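Local coordinates for citrate synthase (PDB 1O7X), which is a largely helical dimeric protein of the citrate synthase family from the archaeon Sulfolobus solfataricus, at residues 96-101 with 206-211. Numbering follows the deposited sequence.
Sequences LEVGTA and LTAALA
Residues 96-101 and 206-211 are alpha-helical turns within helices 92-106 and 202-213, set nearly antiparallel at 169° with their axes 8.9 Å apart. Both keep i to i+4 hydrogen bonds (T100 N to L96 O and L210 N to L206 O, each 2.8 Å). The closest CA atoms across the pair are those of E97 and T207, 5.2 Å apart. Along 206-211, L206 comes first and touches only lightly, its CB 4.5 Å from CG2 of T100. T207 (chi1 m) follows: its CG2 rests 4.1 Å from CG of E97, and its OG1 lies 3.2 Å from OG1 of T100, a weak hydrogen bond at best. The T100 hydroxyl (chi1 p) also sits 3.0 Å from O of L96 and 3.1 Å from O of E97, so its proton has competing acceptors, while OG1 of T207 is hydrogen-bonded to O of Y203. One turn on, L210 (chi1 m, chi2 t) places CD1 against the other helix, 3.8 Å from CB of L96, 3.8 Å from N of E97 and 3.6 Å from OG1 of T100. Finally, E97, with chi1 at -149° between wells and chi2 t, sets CB sideways but brings its end nearer: OE2 of E97 presses on A211, an unusually short 2.9 Å from CA and 3.3 Å from CB, and is hydrogen-bonded to S204 of the second subunit. The pair belongs to the antiparallel helical layers through which citrate synthase subunits dimerise; T207 meets T207 of the second subunit. Within the chain, L96 leans on helix 116-138, A208 on helix 187-197, and L206 and L210 on W342 of helix 330-352.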
ATOM      1  N   LEU A  96      -6.479  -2.445 -10.756  1.00 28.09           N
ATOM      2  CA  LEU A  96      -7.087  -2.988  -9.551  1.00 27.20           C
ATOM      3  C   LEU A  96      -6.862  -2.011  -8.405  1.00 27.00           C
ATOM      4  O   LEU A  96      -7.839  -1.540  -7.822  1.00 26.72           O
ATOM      5  CB  LEU A  96      -6.524  -4.359  -9.256  1.00 28.45           C
ATOM      6  CG  LEU A  96      -7.256  -5.666  -9.466  1.00 28.18           C
ATOM      7  CD1 LEU A  96      -8.683  -5.519  -9.967  1.00 27.51           C
ATOM      8  CD2 LEU A  96      -6.423  -6.569 -10.376  1.00 27.43           C
ATOM      9  N   GLU A  97      -5.631  -1.620  -8.143  1.00 27.66           N
ATOM     10  CA  GLU A  97      -5.252  -0.584  -7.183  1.00 28.28           C
ATOM     11  C   GLU A  97      -6.181   0.632  -7.241  1.00 28.50           C
ATOM     12  O   GLU A  97      -6.739   1.155  -6.250  1.00 29.00           O
ATOM     13  CB  GLU A  97      -3.824  -0.230  -7.550  1.00 28.93           C
ATOM     14  CG  GLU A  97      -2.758   0.239  -6.590  1.00 30.96           C
ATOM     15  CD  GLU A  97      -1.427   0.346  -7.319  1.00 32.42           C
ATOM     16  OE1 GLU A  97      -1.398   1.071  -8.345  1.00 34.74           O
ATOM     17  OE2 GLU A  97      -0.400  -0.255  -6.972  1.00 32.31           O
ATOM     18  N   VAL A  98      -6.426   1.154  -8.445  1.00 26.63           N
ATOM     19  CA  VAL A  98      -7.335   2.281  -8.588  1.00 27.02           C
ATOM     20  C   VAL A  98      -8.728   1.941  -8.077  1.00 27.41           C
ATOM     21  O   VAL A  98      -9.418   2.746  -7.461  1.00 26.81           O
ATOM     22  CB  VAL A  98      -7.407   2.669 -10.071  1.00 27.39           C
ATOM     23  CG1 VAL A  98      -8.490   3.692 -10.288  1.00 27.62           C
ATOM     24  CG2 VAL A  98      -6.081   3.216 -10.555  1.00 27.60           C
ATOM     25  N   GLY A  99      -9.255   0.770  -8.448  1.00 28.22           N
ATOM     26  CA  GLY A  99     -10.574   0.308  -8.065  1.00 27.88           C
ATOM     27  C   GLY A  99     -10.695   0.059  -6.566  1.00 28.75           C
ATOM     28  O   GLY A  99     -11.752   0.354  -5.988  1.00 29.06           O
ATOM     29  N   THR A 100      -9.645  -0.464  -5.923  1.00 27.99           N
ATOM     30  CA  THR A 100      -9.755  -0.715  -4.485  1.00 28.83           C
ATOM     31  C   THR A 100      -9.648   0.586  -3.703  1.00 28.80           C
ATOM     32  O   THR A 100     -10.319   0.779  -2.691  1.00 28.57           O
ATOM     33  CB  THR A 100      -8.702  -1.746  -4.044  1.00 29.85           C
ATOM     34  OG1 THR A 100      -7.520  -1.502  -4.826  1.00 31.20           O
ATOM     35  CG2 THR A 100      -9.167  -3.168  -4.311  1.00 29.60           C
ATOM     36  N   ALA A 101      -8.799   1.500  -4.193  1.00 27.29           N
ATOM     37  CA  ALA A 101      -8.725   2.840  -3.636  1.00 25.66           C
ATOM     38  C   ALA A 101     -10.073   3.532  -3.847  1.00 25.24           C
ATOM     39  O   ALA A 101     -10.608   4.166  -2.915  1.00 25.08           O
ATOM     40  CB  ALA A 101      -7.587   3.659  -4.229  1.00 25.22           C
ATOM     41  N   LEU A 206      -5.982  -3.887   1.095  1.00 23.27           N
ATOM     42  CA  LEU A 206      -5.889  -4.555  -0.207  1.00 25.86           C
ATOM     43  C   LEU A 206      -5.102  -3.665  -1.171  1.00 25.66           C
ATOM     44  O   LEU A 206      -4.154  -4.115  -1.823  1.00 26.25           O
ATOM     45  CB  LEU A 206      -7.278  -4.957  -0.672  1.00 28.08           C
ATOM     46  CG  LEU A 206      -7.835  -6.283  -0.124  1.00 30.28           C
ATOM     47  CD1 LEU A 206      -9.261  -6.515  -0.616  1.00 30.98           C
ATOM     48  CD2 LEU A 206      -6.988  -7.465  -0.553  1.00 29.93           C
ATOM     49  N   THR A 207      -5.347  -2.351  -1.206  1.00 24.60           N
ATOM     50  CA  THR A 207      -4.645  -1.431  -2.085  1.00 22.28           C
ATOM     51  C   THR A 207      -3.165  -1.595  -1.791  1.00 21.12           C
ATOM     52  O   THR A 207      -2.378  -1.777  -2.725  1.00 21.77           O
ATOM     53  CB  THR A 207      -5.152   0.014  -1.970  1.00 22.77           C
ATOM     54  OG1 THR A 207      -6.546   0.143  -2.298  1.00 22.62           O
ATOM     55  CG2 THR A 207      -4.423   0.953  -2.927  1.00 22.04           C
ATOM     56  N   ALA A 208      -2.766  -1.596  -0.524  1.00 19.73           N
ATOM     57  CA  ALA A 208      -1.371  -1.798  -0.160  1.00 19.88           C
ATOM     58  C   ALA A 208      -0.791  -3.099  -0.733  1.00 21.44           C
ATOM     59  O   ALA A 208       0.330  -3.078  -1.294  1.00 22.25           O
ATOM     60  CB  ALA A 208      -1.227  -1.774   1.353  1.00 18.47           C
ATOM     61  N   ALA A 209      -1.478  -4.236  -0.574  1.00 20.94           N
ATOM     62  CA  ALA A 209      -1.075  -5.524  -1.096  1.00 20.90           C
ATOM     63  C   ALA A 209      -0.923  -5.508  -2.617  1.00 20.80           C
ATOM     64  O   ALA A 209       0.046  -6.020  -3.171  1.00 20.19           O
ATOM     65  CB  ALA A 209      -2.081  -6.644  -0.840  1.00 22.19           C
ATOM     66  N   LEU A 210      -1.909  -4.907  -3.264  1.00 21.26           N
ATOM     67  CA  LEU A 210      -1.894  -4.766  -4.711  1.00 22.82           C
ATOM     68  C   LEU A 210      -0.777  -3.854  -5.208  1.00 23.35           C
ATOM     69  O   LEU A 210      -0.209  -4.107  -6.283  1.00 25.09           O
ATOM     70  CB  LEU A 210      -3.229  -4.210  -5.199  1.00 23.59           C
ATOM     71  CG  LEU A 210      -4.433  -5.166  -5.076  1.00 23.49           C
ATOM     72  CD1 LEU A 210      -5.683  -4.451  -5.572  1.00 22.74           C
ATOM     73  CD2 LEU A 210      -4.160  -6.459  -5.821  1.00 23.24           C
ATOM     74  N   ALA A 211      -0.354  -2.856  -4.446  1.00 22.55           N
ATOM     75  CA  ALA A 211       0.738  -2.006  -4.896  1.00 21.37           C
ATOM     76  C   ALA A 211       2.051  -2.759  -4.858  1.00 21.57           C
ATOM     77  O   ALA A 211       2.917  -2.549  -5.694  1.00 20.82           O
ATOM     78  CB  ALA A 211       0.846  -0.780  -4.006  1.00 21.87           C
TER